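Local coordinates for protein ebony (Drosophila melanogaster, PDB 6DYM) that probably joins beta-alanine to amines such as dopamine and histamine as part of a nonribosomal peptide synthetase, this piece being its atypical C-terminal condensation domain, at residues A[72-84]-A[114-128]. Sequence-based numbering, arbitrary orientation.
Sequences IIGTALNFDARNE and KGLNQILHSFMMGTA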
# COMPACT_ATOMS: atom_id res chain seq x y z
N ILE A 72 -5.83 -17.36 4.27
CA ILE A 72 -5.10 -16.15 3.91
C ILE A 72 -5.07 -15.21 5.11
O ILE A 72 -6.11 -14.89 5.70
CB ILE A 72 -5.75 -15.47 2.69
CG1 ILE A 72 -5.61 -16.35 1.45
CG2 ILE A 72 -5.12 -14.10 2.44
CD1 ILE A 72 -6.25 -15.76 0.20
N ILE A 73 -3.87 -14.75 5.48
CA ILE A 73 -3.69 -13.84 6.61
C ILE A 73 -3.10 -12.51 6.20
O ILE A 73 -2.97 -11.62 7.05
CB ILE A 73 -2.84 -14.48 7.72
CG1 ILE A 73 -1.43 -14.80 7.21
CG2 ILE A 73 -3.51 -15.73 8.28
CD1 ILE A 73 -0.44 -15.08 8.32
N GLY A 74 -2.72 -12.34 4.94
CA GLY A 74 -2.15 -11.07 4.51
C GLY A 74 -2.10 -10.99 3.00
O GLY A 74 -2.26 -11.99 2.30
N THR A 75 -1.88 -9.77 2.50
CA THR A 75 -1.79 -9.60 1.06
C THR A 75 -0.95 -8.38 0.73
O THR A 75 -0.95 -7.38 1.46
CB THR A 75 -3.18 -9.50 0.41
OG1 THR A 75 -3.05 -9.58 -1.01
CG2 THR A 75 -3.88 -8.18 0.77
N ALA A 76 -0.23 -8.47 -0.39
CA ALA A 76 0.60 -7.38 -0.90
C ALA A 76 0.20 -7.14 -2.35
O ALA A 76 0.39 -8.00 -3.20
CB ALA A 76 2.08 -7.73 -0.79
N LEU A 77 -0.36 -5.96 -2.61
CA LEU A 77 -0.82 -5.59 -3.95
C LEU A 77 0.19 -4.63 -4.57
O LEU A 77 0.50 -3.59 -3.98
CB LEU A 77 -2.21 -4.95 -3.88
CG LEU A 77 -3.24 -5.73 -3.06
CD1 LEU A 77 -4.62 -5.10 -3.18
CD2 LEU A 77 -3.28 -7.19 -3.50
N ASN A 78 0.70 -4.98 -5.74
CA ASN A 78 1.77 -4.24 -6.39
C ASN A 78 1.43 -4.00 -7.85
O ASN A 78 0.76 -4.81 -8.49
CB ASN A 78 3.10 -4.99 -6.31
CG ASN A 78 3.43 -5.39 -4.90
OD1 ASN A 78 3.51 -4.54 -4.02
ND2 ASN A 78 3.62 -6.69 -4.67
N PHE A 79 1.93 -2.87 -8.37
CA PHE A 79 1.86 -2.53 -9.78
C PHE A 79 3.21 -1.99 -10.22
O PHE A 79 4.00 -1.49 -9.42
CB PHE A 79 0.80 -1.46 -10.07
CG PHE A 79 -0.59 -1.98 -10.21
CD1 PHE A 79 -0.91 -2.86 -11.24
CD2 PHE A 79 -1.59 -1.55 -9.36
CE1 PHE A 79 -2.20 -3.32 -11.38
CE2 PHE A 79 -2.88 -2.02 -9.50
CZ PHE A 79 -3.19 -2.89 -10.51
N ASP A 80 3.47 -2.11 -11.52
CA ASP A 80 4.48 -1.27 -12.14
C ASP A 80 4.04 0.18 -12.01
O ASP A 80 2.96 0.56 -12.48
CB ASP A 80 4.64 -1.66 -13.61
CG ASP A 80 5.77 -0.92 -14.31
OD1 ASP A 80 6.11 0.21 -13.91
OD2 ASP A 80 6.32 -1.47 -15.29
N ALA A 81 4.87 0.99 -11.34
CA ALA A 81 4.48 2.38 -11.08
C ALA A 81 4.15 3.13 -12.36
O ALA A 81 3.35 4.08 -12.33
CB ALA A 81 5.59 3.10 -10.31
N ARG A 82 4.75 2.74 -13.48
CA ARG A 82 4.52 3.40 -14.76
C ARG A 82 3.52 2.64 -15.65
O ARG A 82 3.49 2.86 -16.86
CB ARG A 82 5.85 3.58 -15.49
CG ARG A 82 6.90 4.32 -14.66
CD ARG A 82 8.02 4.86 -15.55
NE ARG A 82 9.11 5.48 -14.79
CZ ARG A 82 9.03 6.68 -14.23
NH1 ARG A 82 10.07 7.18 -13.57
NH2 ARG A 82 7.91 7.39 -14.32
N ASN A 83 2.71 1.76 -15.06
CA ASN A 83 1.78 0.94 -15.82
C ASN A 83 0.60 0.55 -14.93
O ASN A 83 0.19 -0.62 -14.87
CB ASN A 83 2.48 -0.30 -16.39
CG ASN A 83 1.67 -0.98 -17.48
OD1 ASN A 83 0.93 -0.32 -18.22
ND2 ASN A 83 1.80 -2.29 -17.59
N GLU A 84 0.03 1.52 -14.22
CA GLU A 84 -1.05 1.40 -13.26
C GLU A 84 -2.39 1.73 -13.91
O GLU A 84 -2.48 2.67 -14.70
CB GLU A 84 -0.83 2.35 -12.08
CG GLU A 84 0.03 1.74 -11.00
CD GLU A 84 0.07 2.54 -9.71
OE1 GLU A 84 -0.65 3.55 -9.60
OE2 GLU A 84 0.83 2.15 -8.80
N LYS A 114 13.52 5.75 -15.65
CA LYS A 114 12.48 5.83 -16.66
C LYS A 114 12.24 4.47 -17.29
O LYS A 114 13.11 3.59 -17.28
CB LYS A 114 12.85 6.85 -17.74
CG LYS A 114 13.07 8.26 -17.23
CD LYS A 114 11.75 8.97 -16.97
CE LYS A 114 11.88 10.48 -17.14
NZ LYS A 114 12.60 11.12 -16.00
N GLY A 115 11.05 4.30 -17.84
CA GLY A 115 10.72 3.11 -18.59
C GLY A 115 9.89 2.12 -17.78
O GLY A 115 9.78 2.20 -16.56
N LEU A 116 9.30 1.17 -18.50
CA LEU A 116 8.51 0.13 -17.88
C LEU A 116 9.42 -0.89 -17.20
O LEU A 116 10.61 -0.99 -17.50
CB LEU A 116 7.61 -0.55 -18.91
CG LEU A 116 6.24 0.06 -19.23
CD1 LEU A 116 6.27 1.58 -19.25
CD2 LEU A 116 5.70 -0.48 -20.55
N ASN A 117 8.84 -1.64 -16.26
CA ASN A 117 9.54 -2.71 -15.56
C ASN A 117 10.73 -2.18 -14.77
O ASN A 117 11.74 -2.88 -14.59
CB ASN A 117 9.99 -3.80 -16.55
CG ASN A 117 10.33 -5.11 -15.85
OD1 ASN A 117 9.58 -6.08 -15.96
ND2 ASN A 117 11.44 -5.14 -15.13
N GLN A 118 10.64 -0.94 -14.29
CA GLN A 118 11.69 -0.33 -13.49
C GLN A 118 11.27 -0.11 -12.05
O GLN A 118 12.00 -0.47 -11.13
CB GLN A 118 12.10 1.02 -14.11
CG GLN A 118 12.71 0.92 -15.50
CD GLN A 118 14.16 0.51 -15.48
OE1 GLN A 118 14.71 0.18 -14.43
NE2 GLN A 118 14.80 0.51 -16.65
N ILE A 119 10.09 0.46 -11.83
CA ILE A 119 9.64 0.85 -10.50
C ILE A 119 8.50 -0.08 -10.10
O ILE A 119 7.41 -0.03 -10.68
CB ILE A 119 9.19 2.32 -10.48
CG1 ILE A 119 10.26 3.21 -11.11
CG2 ILE A 119 8.91 2.75 -9.06
CD1 ILE A 119 9.85 4.66 -11.19
N LEU A 120 8.75 -0.92 -9.10
CA LEU A 120 7.70 -1.74 -8.50
C LEU A 120 7.02 -0.93 -7.40
O LEU A 120 7.65 -0.61 -6.38
CB LEU A 120 8.27 -3.04 -7.95
CG LEU A 120 7.18 -3.97 -7.42
CD1 LEU A 120 6.27 -4.44 -8.56
CD2 LEU A 120 7.78 -5.16 -6.67
N HIS A 121 5.75 -0.62 -7.60
CA HIS A 121 4.99 0.21 -6.67
C HIS A 121 4.25 -0.70 -5.70
O HIS A 121 3.32 -1.41 -6.09
CB HIS A 121 4.01 1.12 -7.41
CG HIS A 121 3.27 2.06 -6.52
ND1 HIS A 121 2.05 2.62 -6.86
CD2 HIS A 121 3.57 2.55 -5.29
CE1 HIS A 121 1.64 3.41 -5.89
NE2 HIS A 121 2.54 3.38 -4.92
N SER A 122 4.69 -0.70 -4.44
CA SER A 122 3.97 -1.39 -3.37
C SER A 122 2.85 -0.47 -2.93
O SER A 122 3.07 0.49 -2.19
CB SER A 122 4.90 -1.73 -2.22
OG SER A 122 4.18 -2.37 -1.17
N PHE A 123 1.63 -0.72 -3.41
CA PHE A 123 0.59 0.27 -3.20
C PHE A 123 -0.42 -0.12 -2.13
O PHE A 123 -1.03 0.78 -1.54
CB PHE A 123 -0.11 0.61 -4.53
CG PHE A 123 -1.20 -0.34 -4.93
CD1 PHE A 123 -2.52 -0.05 -4.65
CD2 PHE A 123 -0.91 -1.48 -5.66
CE1 PHE A 123 -3.54 -0.91 -5.04
CE2 PHE A 123 -1.92 -2.34 -6.05
CZ PHE A 123 -3.24 -2.05 -5.74
N MET A 124 -0.59 -1.40 -1.82
CA MET A 124 -1.38 -1.82 -0.67
C MET A 124 -0.73 -3.02 -0.00
O MET A 124 -0.23 -3.92 -0.67
CB MET A 124 -2.83 -2.16 -1.04
CG MET A 124 -3.64 -0.98 -1.58
SD MET A 124 -5.42 -1.22 -1.53
CE MET A 124 -5.98 0.29 -2.33
N MET A 125 -0.75 -3.01 1.33
CA MET A 125 -0.33 -4.14 2.15
C MET A 125 -1.31 -4.23 3.32
O MET A 125 -1.63 -3.20 3.93
CB MET A 125 1.10 -3.97 2.66
CG MET A 125 1.90 -5.25 2.76
SD MET A 125 3.64 -4.97 3.18
CE MET A 125 4.46 -5.33 1.62
N GLY A 126 -1.79 -5.43 3.61
CA GLY A 126 -2.74 -5.60 4.69
C GLY A 126 -2.62 -6.98 5.31
O GLY A 126 -2.15 -7.92 4.67
N THR A 127 -3.04 -7.08 6.57
CA THR A 127 -3.07 -8.34 7.30
C THR A 127 -4.45 -8.54 7.89
O THR A 127 -5.17 -7.57 8.16
CB THR A 127 -2.04 -8.38 8.43
OG1 THR A 127 -2.30 -7.28 9.31
CG2 THR A 127 -0.63 -8.28 7.89
N ALA A 128 -4.81 -9.80 8.11
CA ALA A 128 -6.14 -10.14 8.62
C ALA A 128 -6.36 -9.54 10.01
O ALA A 128 -5.43 -9.38 10.81
CB ALA A 128 -6.32 -11.66 8.67
O HOH W 1 8.70 1.02 -14.10
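D80 reaches from the end of strand 72-80 to the loop leading into strand 119-127, where its OD2 accepts the backbone N of N117 at 2.7 Å, on the syn side but tilted 26° out of the carboxylate plane. The other oxygen, OD1, takes R82 N from above the carboxylate plane, closing an Asx turn, and receives a bond from a water that also donates to G115 O and accepts from I119 N. Replacing D80 with an alanine would probably leave N117 N and R82 N without their acceptor and free the loop around G115 to shift. R82 lies across I119, whose CD1 covers one face of the guanidinium, 3.5 Å from NH1, while K114 CD sits over the other. Farther along, H121 turns its ring edge to E84, nearly coplanar with the carboxylate; the modelled ND1 to OE2 separation is too short to be taken literally.

The two strands pair antiparallel, with a classic beta bulge where F123 and M124 both face L77. L77 O there accepts two N-H groups, F123 N at 3.1 Å and M124 N at 3.3 Å. A bulge in the fourth strand, next to a parallel fifth strand (158-163), is consistent with an acetyltransferase-like (GNAT) fold. F123 holds CG between its backbone N and carbonyl carbon (chi1 84°), which swings its ring back over strand 72-80: CE2 comes within 3.4 Å of L77 CB and equally close to F79 CD2. The F79 and F123 planes lie 22° apart but are slid so far that the rings hardly overlap.

Behind this layer, helix 41-58 packs on L77 and F79 through L48 and L55, and D109 forms a salt bridge with R82 NH2. R108 O and P113 O accept from R82 NH1, fixing the guanidinium beside I119.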